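Side-chain contacts in tyrocidine synthase 2 (Brevibacillus parabrevis, PDB 6TA8), which belongs to the large multidomain bacterial synthetases and is represented here by a region of the condensation-domain family: residues A[35-38]-A[39-43]; A[66-69]-A[70-73]; A[114-117]-A[118-121]; A[213-216]-A[217-220]; A[262-265]-A[266-270]. All coordinates share one frame; numbering follows the deposited sequence.

Contact 1. Residues A[35-38]-A[39-43]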
loop_
_atom_site.group_PDB
_atom_site.type_symbol
_atom_site.label_atom_id
_atom_site.label_comp_id
_atom_site.label_asym_id
_atom_site.label_seq_id
_atom_site.Cartn_x
_atom_site.Cartn_y
_atom_site.Cartn_z
ATOM N N ILE A 35 -19.916 0.997 -9.844
ATOM C CA ILE A 35 -18.997 2.064 -9.467
ATOM C C ILE A 35 -17.991 2.248 -10.595
ATOM O O ILE A 35 -17.653 1.301 -11.311
ATOM C CB ILE A 35 -18.281 1.758 -8.133
ATOM C CG1 ILE A 35 -19.278 1.232 -7.101
ATOM C CG2 ILE A 35 -17.566 2.992 -7.606
ATOM C CD1 ILE A 35 -18.659 0.933 -5.754
ATOM N N ALA A 36 -17.521 3.482 -10.757
ATOM C CA ALA A 36 -16.500 3.775 -11.752
ATOM C C ALA A 36 -15.123 3.379 -11.234
ATOM O O ALA A 36 -14.859 3.394 -10.027
ATOM C CB ALA A 36 -16.516 5.258 -12.121
ATOM N N LEU A 37 -14.239 3.024 -12.162
ATOM C CA LEU A 37 -12.894 2.587 -11.810
ATOM C C LEU A 37 -12.038 3.795 -11.445
ATOM O O LEU A 37 -11.912 4.737 -12.234
ATOM C CB LEU A 37 -12.266 1.811 -12.966
ATOM C CG LEU A 37 -12.821 0.416 -13.266
ATOM C CD1 LEU A 37 -12.209 -0.137 -14.543
ATOM C CD2 LEU A 37 -12.572 -0.528 -12.100
ATOM N N THR A 38 -11.451 3.765 -10.251
ATOM C CA THR A 38 -10.538 4.812 -9.831
ATOM C C THR A 38 -9.216 4.685 -10.591
ATOM O O THR A 38 -8.937 3.644 -11.191
ATOM C CB THR A 38 -10.306 4.735 -8.322
ATOM O OG1 THR A 38 -9.732 3.467 -7.984
ATOM C CG2 THR A 38 -11.618 4.907 -7.576
ATOM N N PRO A 39 -8.395 5.744 -10.603
ATOM C CA PRO A 39 -7.121 5.663 -11.343
ATOM C C PRO A 39 -6.238 4.497 -10.929
ATOM O O PRO A 39 -5.647 3.842 -11.796
ATOM C CB PRO A 39 -6.458 7.013 -11.034
ATOM C CG PRO A 39 -7.594 7.932 -10.797
ATOM C CD PRO A 39 -8.658 7.112 -10.119
ATOM N N ILE A 40 -6.126 4.221 -9.628
ATOM C CA ILE A 40 -5.293 3.105 -9.191
ATOM C C ILE A 40 -5.934 1.777 -9.576
ATOM O O ILE A 40 -5.237 0.769 -9.748
ATOM C CB ILE A 40 -5.025 3.198 -7.677
ATOM C CG1 ILE A 40 -3.904 2.241 -7.269
ATOM C CG2 ILE A 40 -6.294 2.923 -6.881
ATOM C CD1 ILE A 40 -2.612 2.449 -8.028
ATOM N N GLN A 41 -7.259 1.751 -9.733
ATOM C CA GLN A 41 -7.923 0.551 -10.224
ATOM C C GLN A 41 -7.731 0.391 -11.726
ATOM O O GLN A 41 -7.534 -0.729 -12.212
ATOM C CB GLN A 41 -9.410 0.594 -9.870
ATOM C CG GLN A 41 -9.700 0.319 -8.403
ATOM C CD GLN A 41 -11.152 0.555 -8.043
ATOM O OE1 GLN A 41 -11.843 1.343 -8.690
ATOM N NE2 GLN A 41 -11.622 -0.127 -7.006
ATOM N N LYS A 42 -7.782 1.497 -12.472
ATOM C CA LYS A 42 -7.501 1.444 -13.903
ATOM C C LYS A 42 -6.062 1.020 -14.164
ATOM O O LYS A 42 -5.787 0.273 -15.111
ATOM C CB LYS A 42 -7.777 2.804 -14.544
ATOM C CG LYS A 42 -9.168 2.960 -15.134
ATOM C CD LYS A 42 -9.223 4.156 -16.073
ATOM C CE LYS A 42 -10.544 4.223 -16.820
ATOM N NZ LYS A 42 -11.670 4.610 -15.926
ATOM N N TRP A 43 -5.129 1.492 -13.333
ATOM C CA TRP A 43 -3.727 1.124 -13.497
ATOM C C TRP A 43 -3.508 -0.368 -13.282
ATOM O O TRP A 43 -2.618 -0.959 -13.904
ATOM C CB TRP A 43 -2.865 1.940 -12.530
ATOM C CG TRP A 43 -1.467 1.431 -12.365
ATOM C CD1 TRP A 43 -0.381 1.761 -13.122
ATOM C CD2 TRP A 43 -0.999 0.508 -11.374
ATOM N NE1 TRP A 43 0.733 1.098 -12.666
ATOM C CE2 TRP A 43 0.379 0.321 -11.593
ATOM C CE3 TRP A 43 -1.614 -0.184 -10.325
ATOM C CZ2 TRP A 43 1.154 -0.526 -10.804
ATOM C CZ3 TRP A 43 -0.843 -1.023 -9.541
ATOM C CH2 TRP A 43 0.525 -1.187 -9.784
#
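T38 and Q41 form a capping box at the start of helix 39-46, each side chain reaching for the other's backbone. The amide oxygen does the firmer half of the work: T38 N donates to Q41 OE1 at 2.9 Å, and the N-H is nearly straight, 169°. In return T38 OG1 weakly accepts Q41 N, at 3.5 Å. For this the hydroxyl sits between its own backbone N and carbonyl carbon (chi1 61°). OG1 also gives a weak bond to Q41 OE1, so one amide oxygen is held by two donors of a single residue. Beyond CG the chain of Q41 is extended and runs back toward T38 (chi2 172°); its NE2 is bonded to the carbonyl of L165, which fixes the rotation of the amide. F201, from helix 201-212, touches both partners of the box. Ahead of the cap, L37 crosses Q41, with CD2 4.0 Å from both Q41 OE1 and Q41 CB. Nearer the backbone, L37 CB lies 4.0 Å from K42 CG. The helix proper opens with K42 N donating to T38 O at 2.8 Å.

Contact 2. Residues A[66-69]-A[70-73]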
loop_
_atom_site.group_PDB
_atom_site.type_symbol
_atom_site.label_atom_id
_atom_site.label_comp_id
_atom_site.label_asym_id
_atom_site.label_seq_id
_atom_site.Cartn_x
_atom_site.Cartn_y
_atom_site.Cartn_z
ATOM N N GLY A 66 -6.991 -18.393 21.954
ATOM C CA GLY A 66 -7.710 -18.905 20.808
ATOM C C GLY A 66 -8.913 -18.057 20.430
ATOM O O GLY A 66 -9.437 -17.270 21.217
ATOM N N PHE A 67 -9.345 -18.228 19.186
ATOM C CA PHE A 67 -10.543 -17.590 18.662
ATOM C C PHE A 67 -11.716 -18.562 18.695
ATOM O O PHE A 67 -11.544 -19.783 18.702
ATOM C CB PHE A 67 -10.326 -17.102 17.226
ATOM C CG PHE A 67 -9.317 -15.997 17.097
ATOM C CD1 PHE A 67 -9.647 -14.695 17.437
ATOM C CD2 PHE A 67 -8.045 -16.257 16.614
ATOM C CE1 PHE A 67 -8.723 -13.675 17.311
ATOM C CE2 PHE A 67 -7.116 -15.241 16.485
ATOM C CZ PHE A 67 -7.456 -13.949 16.835
ATOM N N ASP A 68 -12.920 -18.000 18.713
ATOM C CA ASP A 68 -14.151 -18.762 18.549
ATOM C C ASP A 68 -14.691 -18.480 17.156
ATOM O O ASP A 68 -14.995 -17.328 16.829
ATOM C CB ASP A 68 -15.180 -18.399 19.620
ATOM C CG ASP A 68 -16.377 -19.331 19.615
ATOM O OD1 ASP A 68 -16.215 -20.512 19.992
ATOM O OD2 ASP A 68 -17.479 -18.886 19.231
ATOM N N GLU A 69 -14.797 -19.529 16.336
ATOM C CA GLU A 69 -15.168 -19.336 14.938
ATOM C C GLU A 69 -16.563 -18.736 14.812
ATOM O O GLU A 69 -16.820 -17.933 13.907
ATOM C CB GLU A 69 -15.075 -20.660 14.178
ATOM C CG GLU A 69 -15.939 -21.779 14.736
ATOM C CD GLU A 69 -16.023 -22.971 13.802
ATOM O OE1 GLU A 69 -15.520 -22.869 12.662
ATOM O OE2 GLU A 69 -16.590 -24.009 14.204
ATOM N N GLY A 70 -17.476 -19.106 15.714
ATOM C CA GLY A 70 -18.807 -18.523 15.689
ATOM C C GLY A 70 -18.800 -17.026 15.925
ATOM O O GLY A 70 -19.675 -16.310 15.430
ATOM N N LEU A 71 -17.814 -16.535 16.675
ATOM C CA LEU A 71 -17.635 -15.106 16.900
ATOM C C LEU A 71 -16.854 -14.431 15.782
ATOM O O LEU A 71 -17.140 -13.275 15.446
ATOM C CB LEU A 71 -16.917 -14.872 18.229
ATOM C CG LEU A 71 -17.784 -14.752 19.480
ATOM C CD1 LEU A 71 -18.446 -16.076 19.827
ATOM C CD2 LEU A 71 -16.934 -14.269 20.628
ATOM N N VAL A 72 -15.867 -15.123 15.207
ATOM C CA VAL A 72 -15.137 -14.580 14.066
ATOM C C VAL A 72 -16.070 -14.408 12.876
ATOM O O VAL A 72 -16.020 -13.395 12.167
ATOM C CB VAL A 72 -13.936 -15.483 13.721
ATOM C CG1 VAL A 72 -13.243 -15.009 12.450
ATOM C CG2 VAL A 72 -12.956 -15.530 14.883
ATOM N N ARG A 73 -16.942 -15.391 12.641
ATOM C CA ARG A 73 -17.910 -15.275 11.556
ATOM C C ARG A 73 -18.901 -14.150 11.822
ATOM O O ARG A 73 -19.216 -13.367 10.918
ATOM C CB ARG A 73 -18.644 -16.602 11.357
ATOM C CG ARG A 73 -17.752 -17.741 10.891
ATOM C CD ARG A 73 -18.512 -19.056 10.854
ATOM N NE ARG A 73 -19.517 -19.073 9.795
ATOM C CZ ARG A 73 -19.314 -19.576 8.583
ATOM N NH1 ARG A 73 -18.138 -20.107 8.273
ATOM N NH2 ARG A 73 -20.283 -19.549 7.679
#
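R73 N donates to E69 O at 2.8 Å, and V72 N to D68 O at 2.9 Å; with N-H angles of 167° and 158°, these are the regular bonds that start helix 69-82. D68 O has a second, weak donor in L71 N, at the same 2.9 Å but with a strongly bent N-H, so the carbonyl of the N-cap residue is shared by two amides of the first turn. The alkyl part of R73 folds over the other accepting carbonyl, its CG 3.2 Å from E69 O. The charged ends of E69 and R73 do not meet: E69 OE1 remains 5.8 Å from R73 NH1. Side chains meet more closely around D68. Its CG stands opposite its own backbone N across the CA-CB bond (chi1 -171°), which carries OD2 forward to L71 CD1; the modelled 3.0 Å between these two atoms is shorter than an oxygen and a methyl normally allow, so its exact value is doubtful. V72 points toward the leading segment: CG2 sits 3.9 Å from F67 CB, an apolar contact beside the start of the phenylalanine side chain. Beyond the two segments, V72 and F67 both reach L158 of strand 155-163, while L71 packs against Y183, A186 and L187 of helix 169-187. The loop ahead of the helix is held by F67 N on D156 and D68 N on the hydroxyl of Y183. Such a junction, with an aspartate at the N-cap and apolar residues turned onto a sheet, is that of a helix N-terminus entered from a strand, here strand 56-63.

Contact 3. Residues A[114-117]-A[118-121]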
loop_
_atom_site.group_PDB
_atom_site.type_symbol
_atom_site.label_atom_id
_atom_site.label_comp_id
_atom_site.label_asym_id
_atom_site.label_seq_id
_atom_site.Cartn_x
_atom_site.Cartn_y
_atom_site.Cartn_z
ATOM N N TYR A 114 -9.261 -24.940 10.263
ATOM C CA TYR A 114 -8.309 -26.040 10.338
ATOM C C TYR A 114 -7.995 -26.340 11.795
ATOM O O TYR A 114 -7.756 -25.419 12.583
ATOM C CB TYR A 114 -7.023 -25.714 9.572
ATOM C CG TYR A 114 -7.242 -25.468 8.098
ATOM C CD1 TYR A 114 -7.274 -26.525 7.196
ATOM C CD2 TYR A 114 -7.421 -24.182 7.607
ATOM C CE1 TYR A 114 -7.476 -26.306 5.847
ATOM C CE2 TYR A 114 -7.622 -23.953 6.260
ATOM C CZ TYR A 114 -7.649 -25.017 5.384
ATOM O OH TYR A 114 -7.851 -24.790 4.043
ATOM N N ASP A 115 -7.993 -27.622 12.143
ATOM C CA ASP A 115 -7.716 -28.088 13.501
ATOM C C ASP A 115 -6.355 -28.780 13.483
ATOM O O ASP A 115 -6.260 -29.997 13.310
ATOM C CB ASP A 115 -8.822 -29.023 13.991
ATOM C CG ASP A 115 -8.573 -29.540 15.396
ATOM O OD1 ASP A 115 -7.807 -28.899 16.145
ATOM O OD2 ASP A 115 -9.147 -30.592 15.753
ATOM N N LEU A 116 -5.295 -27.992 13.667
ATOM C CA LEU A 116 -3.926 -28.494 13.660
ATOM C C LEU A 116 -3.351 -28.624 15.067
ATOM O O LEU A 116 -2.139 -28.477 15.259
ATOM C CB LEU A 116 -3.037 -27.590 12.806
ATOM C CG LEU A 116 -3.508 -27.309 11.377
ATOM C CD1 LEU A 116 -2.776 -26.107 10.802
ATOM C CD2 LEU A 116 -3.313 -28.529 10.492
ATOM N N LYS A 117 -4.200 -28.900 16.060
ATOM C CA LYS A 117 -3.734 -28.992 17.439
ATOM C C LYS A 117 -2.888 -30.234 17.691
ATOM O O LYS A 117 -2.151 -30.272 18.682
ATOM C CB LYS A 117 -4.924 -28.973 18.400
ATOM C CG LYS A 117 -5.775 -27.718 18.310
ATOM C CD LYS A 117 -6.896 -27.738 19.336
ATOM C CE LYS A 117 -8.063 -26.863 18.905
ATOM N NZ LYS A 117 -8.885 -27.513 17.847
ATOM N N ASN A 118 -2.973 -31.244 16.826
ATOM C CA ASN A 118 -2.219 -32.479 16.990
ATOM C C ASN A 118 -1.152 -32.675 15.923
ATOM O O ASN A 118 -0.419 -33.669 15.975
ATOM C CB ASN A 118 -3.168 -33.684 16.984
ATOM C CG ASN A 118 -3.948 -33.821 18.277
ATOM O OD1 ASN A 118 -3.610 -33.207 19.290
ATOM N ND2 ASN A 118 -4.998 -34.634 18.250
ATOM N N HIS A 119 -1.040 -31.760 14.963
ATOM C CA HIS A 119 -0.125 -31.947 13.849
ATOM C C HIS A 119 1.323 -31.747 14.295
ATOM O O HIS A 119 1.611 -31.219 15.373
ATOM C CB HIS A 119 -0.472 -30.990 12.709
ATOM C CG HIS A 119 -1.699 -31.385 11.946
ATOM N ND1 HIS A 119 -2.938 -31.499 12.538
ATOM C CD2 HIS A 119 -1.875 -31.697 10.641
ATOM C CE1 HIS A 119 -3.826 -31.862 11.629
ATOM N NE2 HIS A 119 -3.206 -31.989 10.470
ATOM N N ALA A 120 2.245 -32.183 13.436
ATOM C CA ALA A 120 3.671 -32.092 13.721
ATOM C C ALA A 120 4.190 -30.681 13.476
ATOM O O ALA A 120 4.345 -29.896 14.417
ATOM C CB ALA A 120 4.450 -33.100 12.874
ATOM N N ASN A 121 4.463 -30.351 12.215
ATOM C CA ASN A 121 4.966 -29.034 11.848
ATOM C C ASN A 121 3.788 -28.092 11.628
ATOM O O ASN A 121 2.974 -28.307 10.724
ATOM C CB ASN A 121 5.835 -29.115 10.593
ATOM C CG ASN A 121 6.594 -27.826 10.319
ATOM O OD1 ASN A 121 6.007 -26.745 10.246
ATOM N ND2 ASN A 121 7.908 -27.937 10.164
#
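L116 and H119 stand at the two ends of a type I beta-turn that carries the chain out of strand 110-115, and the leucine methyl rests on the imidazole. L116 CD2 lies 3.4 Å from the centroid of the H119 ring and only 5° off its normal, a CH-pi contact over the face and close to its centre. The methyl is almost equally far from all five ring atoms, so no single ring atom takes the contact. H119 CG is anti to the carbonyl carbon (chi1 -74°), which brings the ring back along the L116 side chain rather than out past the turn. At the same time H119 ND1 approaches L116 CA to 3.4 Å; this nitrogen is buried by the contact and has no polar partner in the model. The D115 carbonyl meets the ring obliquely, with D115 O 3.5 Å from H119 CE1.

The backbone closes the turn loosely, through a weak bond from H119 N to L116 O. L116 also touches R125 and I126 of helix 122-134 and F150 and T152 of strand 145-152, which joins the turn to the body of the fold. Within the leading segment K117 curls back over D115, its end bent at chi4, to make a salt bridge. The modelled separation of K117 NZ from D115 OD1, 2.4 Å, is suspiciously short.

Contact 4. Residues A[213-216]-A[217-220]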
loop_
_atom_site.group_PDB
_atom_site.type_symbol
_atom_site.label_atom_id
_atom_site.label_comp_id
_atom_site.label_asym_id
_atom_site.label_seq_id
_atom_site.Cartn_x
_atom_site.Cartn_y
_atom_site.Cartn_z
ATOM N N ASP A 213 -12.822 16.668 -13.832
ATOM C CA ASP A 213 -13.179 17.667 -14.829
ATOM C C ASP A 213 -13.335 19.058 -14.232
ATOM O O ASP A 213 -13.755 19.981 -14.936
ATOM C CB ASP A 213 -14.463 17.255 -15.550
ATOM C CG ASP A 213 -14.259 16.059 -16.458
ATOM O OD1 ASP A 213 -13.212 16.003 -17.137
ATOM O OD2 ASP A 213 -15.141 15.175 -16.492
ATOM N N SER A 214 -13.012 19.229 -12.952
ATOM C CA SER A 214 -13.043 20.548 -12.346
ATOM C C SER A 214 -11.875 21.389 -12.857
ATOM O O SER A 214 -10.987 20.909 -13.569
ATOM C CB SER A 214 -12.998 20.441 -10.822
ATOM O OG SER A 214 -11.731 19.988 -10.378
ATOM N N ASP A 215 -11.883 22.668 -12.484
ATOM C CA ASP A 215 -10.850 23.597 -12.914
ATOM C C ASP A 215 -9.769 23.821 -11.864
ATOM O O ASP A 215 -8.724 24.393 -12.190
ATOM C CB ASP A 215 -11.479 24.940 -13.306
ATOM C CG ASP A 215 -12.607 24.779 -14.306
ATOM O OD1 ASP A 215 -13.406 25.725 -14.466
ATOM O OD2 ASP A 215 -12.697 23.698 -14.929
ATOM N N GLU A 216 -9.993 23.390 -10.621
ATOM C CA GLU A 216 -8.918 23.406 -9.636
ATOM C C GLU A 216 -7.803 22.449 -10.038
ATOM O O GLU A 216 -6.616 22.753 -9.869
ATOM C CB GLU A 216 -9.463 23.048 -8.253
ATOM C CG GLU A 216 -8.389 22.811 -7.203
ATOM C CD GLU A 216 -8.944 22.228 -5.918
ATOM O OE1 GLU A 216 -10.176 22.038 -5.830
ATOM O OE2 GLU A 216 -8.148 21.959 -4.993
ATOM N N LEU A 217 -8.170 21.286 -10.583
ATOM C CA LEU A 217 -7.170 20.333 -11.053
ATOM C C LEU A 217 -6.437 20.849 -12.284
ATOM O O LEU A 217 -5.250 20.557 -12.465
ATOM C CB LEU A 217 -7.835 18.987 -11.349
ATOM C CG LEU A 217 -6.949 17.862 -11.883
ATOM C CD1 LEU A 217 -5.802 17.585 -10.926
ATOM C CD2 LEU A 217 -7.769 16.604 -12.121
ATOM N N LEU A 218 -7.120 21.620 -13.133
ATOM C CA LEU A 218 -6.483 22.175 -14.322
ATOM C C LEU A 218 -5.371 23.156 -13.979
ATOM O O LEU A 218 -4.508 23.418 -14.824
ATOM C CB LEU A 218 -7.531 22.856 -15.204
ATOM C CG LEU A 218 -8.314 21.936 -16.137
ATOM C CD1 LEU A 218 -9.634 22.568 -16.543
ATOM C CD2 LEU A 218 -7.478 21.612 -17.358
ATOM N N ARG A 219 -5.373 23.704 -12.763
ATOM C CA ARG A 219 -4.320 24.611 -12.327
ATOM C C ARG A 219 -3.021 23.889 -11.990
ATOM O O ARG A 219 -2.013 24.555 -11.727
ATOM C CB ARG A 219 -4.794 25.415 -11.114
ATOM C CG ARG A 219 -6.054 26.229 -11.374
ATOM C CD ARG A 219 -6.344 27.191 -10.235
ATOM N NE ARG A 219 -7.485 26.767 -9.429
ATOM C CZ ARG A 219 -7.440 26.564 -8.116
ATOM N NH1 ARG A 219 -6.305 26.745 -7.454
ATOM N NH2 ARG A 219 -8.529 26.181 -7.464
ATOM N N GLU A 220 -3.021 22.556 -11.995
ATOM C CA GLU A 220 -1.828 21.768 -11.718
ATOM C C GLU A 220 -1.034 21.422 -12.970
ATOM O O GLU A 220 0.120 20.997 -12.849
ATOM C CB GLU A 220 -2.205 20.462 -11.009
ATOM C CG GLU A 220 -2.710 20.618 -9.589
ATOM C CD GLU A 220 -2.967 19.275 -8.927
ATOM O OE1 GLU A 220 -4.050 19.097 -8.330
ATOM O OE2 GLU A 220 -2.086 18.395 -9.015
#
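E216 and R219 are brought together by two torsions, in a helical turn that lacks the regular bonding and links helix 201-212 to helix 221-229. E216 places CG opposite its backbone N (chi1 170°) and then extends. R219, by contrast, folds at chi3 (-107°), which swings its guanidinium back over the glutamate stem. The guanidinium therefore meets the aliphatic stem and not the carboxylate: R219 NH2 sits 3.4 Å from both CB and CG of E216, while E216 OE1 stays 4.7 Å from R219 NH2. Carboxylate and guanidinium nevertheless lie nearly parallel, 14° apart. The glutamate's charge has other partners, a salt bridge to K355 through OE2 and a hydrogen bond from Q311 to OE1, and these hold its carboxylate. Both residues also touch a crystal neighbour, so their side-chain conformations may owe something to the lattice.

E216 O lies over one face of the guanidinium, offset toward the rim, and accepts R219 N at 3.3 Å. That donor arrives well above the carbonyl plane, not on a lone pair; a second, weak bond joins R219 N to D215 O. S214 and L217 meet at the start of the turn, S214 OG lying 4.1 Å from L217 CB while its polar partner is the carbonyl of Y211. L217 itself turns into the fold, onto I362 and L363 of helix 359-365. D215 and L218 extend alongside one another, D215 OD2 lying 3.6 Å from L218 CD1.

Contact 5. Residues A[262-265]-A[266-270]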
loop_
_atom_site.group_PDB
_atom_site.type_symbol
_atom_site.label_atom_id
_atom_site.label_comp_id
_atom_site.label_asym_id
_atom_site.label_seq_id
_atom_site.Cartn_x
_atom_site.Cartn_y
_atom_site.Cartn_z
ATOM N N THR A 262 15.189 4.617 16.455
ATOM C CA THR A 262 13.896 4.937 15.863
ATOM C C THR A 262 13.189 6.056 16.619
ATOM O O THR A 262 12.642 6.975 15.999
ATOM C CB THR A 262 13.013 3.689 15.818
ATOM O OG1 THR A 262 13.752 2.597 15.258
ATOM C CG2 THR A 262 11.778 3.943 14.969
ATOM N N GLU A 263 13.184 5.995 17.953
ATOM C CA GLU A 263 12.530 7.041 18.734
ATOM C C GLU A 263 13.244 8.377 18.592
ATOM O O GLU A 263 12.602 9.431 18.656
ATOM C CB GLU A 263 12.445 6.632 20.204
ATOM C CG GLU A 263 11.127 5.976 20.585
ATOM C CD GLU A 263 9.963 6.950 20.564
ATOM O OE1 GLU A 263 10.137 8.096 21.026
ATOM O OE2 GLU A 263 8.875 6.569 20.080
ATOM N N ASN A 264 14.568 8.357 18.407
ATOM C CA ASN A 264 15.278 9.582 18.059
ATOM C C ASN A 264 14.773 10.140 16.735
ATOM O O ASN A 264 14.605 11.356 16.584
ATOM C CB ASN A 264 16.783 9.319 17.991
ATOM C CG ASN A 264 17.418 9.194 19.362
ATOM O OD1 ASN A 264 16.729 8.999 20.363
ATOM N ND2 ASN A 264 18.741 9.303 19.412
ATOM N N LEU A 265 14.515 9.259 15.764
ATOM C CA LEU A 265 13.961 9.679 14.484
ATOM C C LEU A 265 12.514 10.138 14.606
ATOM O O LEU A 265 12.043 10.896 13.751
ATOM C CB LEU A 265 14.071 8.532 13.474
ATOM C CG LEU A 265 13.867 8.826 11.987
ATOM C CD1 LEU A 265 14.825 7.999 11.147
ATOM C CD2 LEU A 265 12.435 8.543 11.575
ATOM N N LEU A 266 11.806 9.711 15.649
ATOM C CA LEU A 266 10.396 10.036 15.820
ATOM C C LEU A 266 10.149 11.217 16.748
ATOM O O LEU A 266 9.130 11.899 16.600
ATOM C CB LEU A 266 9.633 8.820 16.360
ATOM C CG LEU A 266 9.437 7.628 15.423
ATOM C CD1 LEU A 266 8.940 6.416 16.200
ATOM C CD2 LEU A 266 8.470 7.984 14.310
ATOM N N ARG A 267 11.053 11.480 17.694
ATOM C CA ARG A 267 10.795 12.447 18.750
ATOM C C ARG A 267 11.820 13.567 18.859
ATOM O O ARG A 267 11.486 14.622 19.409
ATOM C CB ARG A 267 10.712 11.738 20.113
ATOM C CG ARG A 267 9.303 11.359 20.541
ATOM C CD ARG A 267 8.847 12.183 21.737
ATOM N NE ARG A 267 9.045 13.615 21.529
ATOM C CZ ARG A 267 8.304 14.367 20.719
ATOM N NH1 ARG A 267 8.564 15.662 20.597
ATOM N NH2 ARG A 267 7.301 13.830 20.037
ATOM N N HIS A 268 13.042 13.382 18.359
ATOM C CA HIS A 268 14.129 14.307 18.652
ATOM C C HIS A 268 14.777 14.941 17.427
ATOM O O HIS A 268 15.674 15.776 17.592
ATOM C CB HIS A 268 15.214 13.597 19.477
ATOM C CG HIS A 268 14.706 12.985 20.746
ATOM N ND1 HIS A 268 14.026 11.786 20.774
ATOM C CD2 HIS A 268 14.782 13.405 22.031
ATOM C CE1 HIS A 268 13.704 11.495 22.021
ATOM N NE2 HIS A 268 14.151 12.460 22.804
ATOM N N VAL A 269 14.365 14.582 16.214
ATOM C CA VAL A 269 14.988 15.112 15.005
ATOM C C VAL A 269 14.020 15.872 14.112
ATOM O O VAL A 269 14.470 16.527 13.159
ATOM C CB VAL A 269 15.679 14.000 14.187
ATOM C CG1 VAL A 269 16.669 13.231 15.048
ATOM C CG2 VAL A 269 14.644 13.072 13.575
ATOM N N HIS A 270 12.714 15.815 14.377
ATOM C CA HIS A 270 11.750 16.411 13.459
ATOM C C HIS A 270 11.799 17.934 13.510
ATOM O O HIS A 270 12.022 18.594 12.489
ATOM C CB HIS A 270 10.342 15.903 13.776
ATOM C CG HIS A 270 10.012 14.596 13.126
ATOM N ND1 HIS A 270 10.815 14.021 12.164
ATOM C CD2 HIS A 270 8.967 13.752 13.296
ATOM C CE1 HIS A 270 10.280 12.879 11.772
ATOM N NE2 HIS A 270 9.158 12.692 12.444
#
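T262 and L266 extend in the same direction, one turn apart on helix 259-267, with T262 CG2 4.0 Å from L266 CD1. The threonine hydroxyl is turned the other way: OG1 is anti to the carbonyl carbon (chi1 -49°), where it bonds to T258 O and L432 N, leaving the methyl for the leucine. Both residues also touch I427 of strand 421-428.

E263 next bends at chi2, which lays its carboxylate back along R267; E263 OE1 meets the arginine's aliphatic stem at R267 CG, 3.4 Å away, and not its guanidinium. E263 O is crowded with donors. R267 N bonds to it at 2.7 Å, and L266 N more weakly. A third bond, also weak, comes from H268 ND1 at 3.5 Å, with the imidazole presenting its edge, in plane, to the oxygen.

N264 O accepts H268 N at 3.1 Å, the donor lying above the carbonyl plane. The same oxygen is touched by the V269 side chain, whose CG1 approaches to 3.2 Å.

L265 O lies over one face of the H270 imidazole, 3.3 Å from the ring plane and offset toward the rim. The L265 side chain turns away, to M277 and to I463 of helix 445-466, and V269 joins it on I463. This is the C-terminal end of helix 259-267: H268 is the first residue to leave helical backbone angles, and the last carbonyls are met by side chains of the residues that follow.

How the contacts relate
The five contacts follow one another along the chain, and none touches another. Contacts 2 and 3 are neighbours, with nearest atoms about 7 Å apart: E69, V72 and R73 pack on F111 of strand 110-115, the strand that ends in the turn of contact 3. Contacts 1 and 4 come within about 9 Å and share a surrounding, since P39 and L217 both reach I362 of helix 359-365, while helix 201-212 covers the capping box and leads into contact 4. These two pairs are far apart, contacts 3 and 4 having centres about 58 Å from each other. Contact 5 lies across the chain's centre from contact 1, their centres about 37 Å apart.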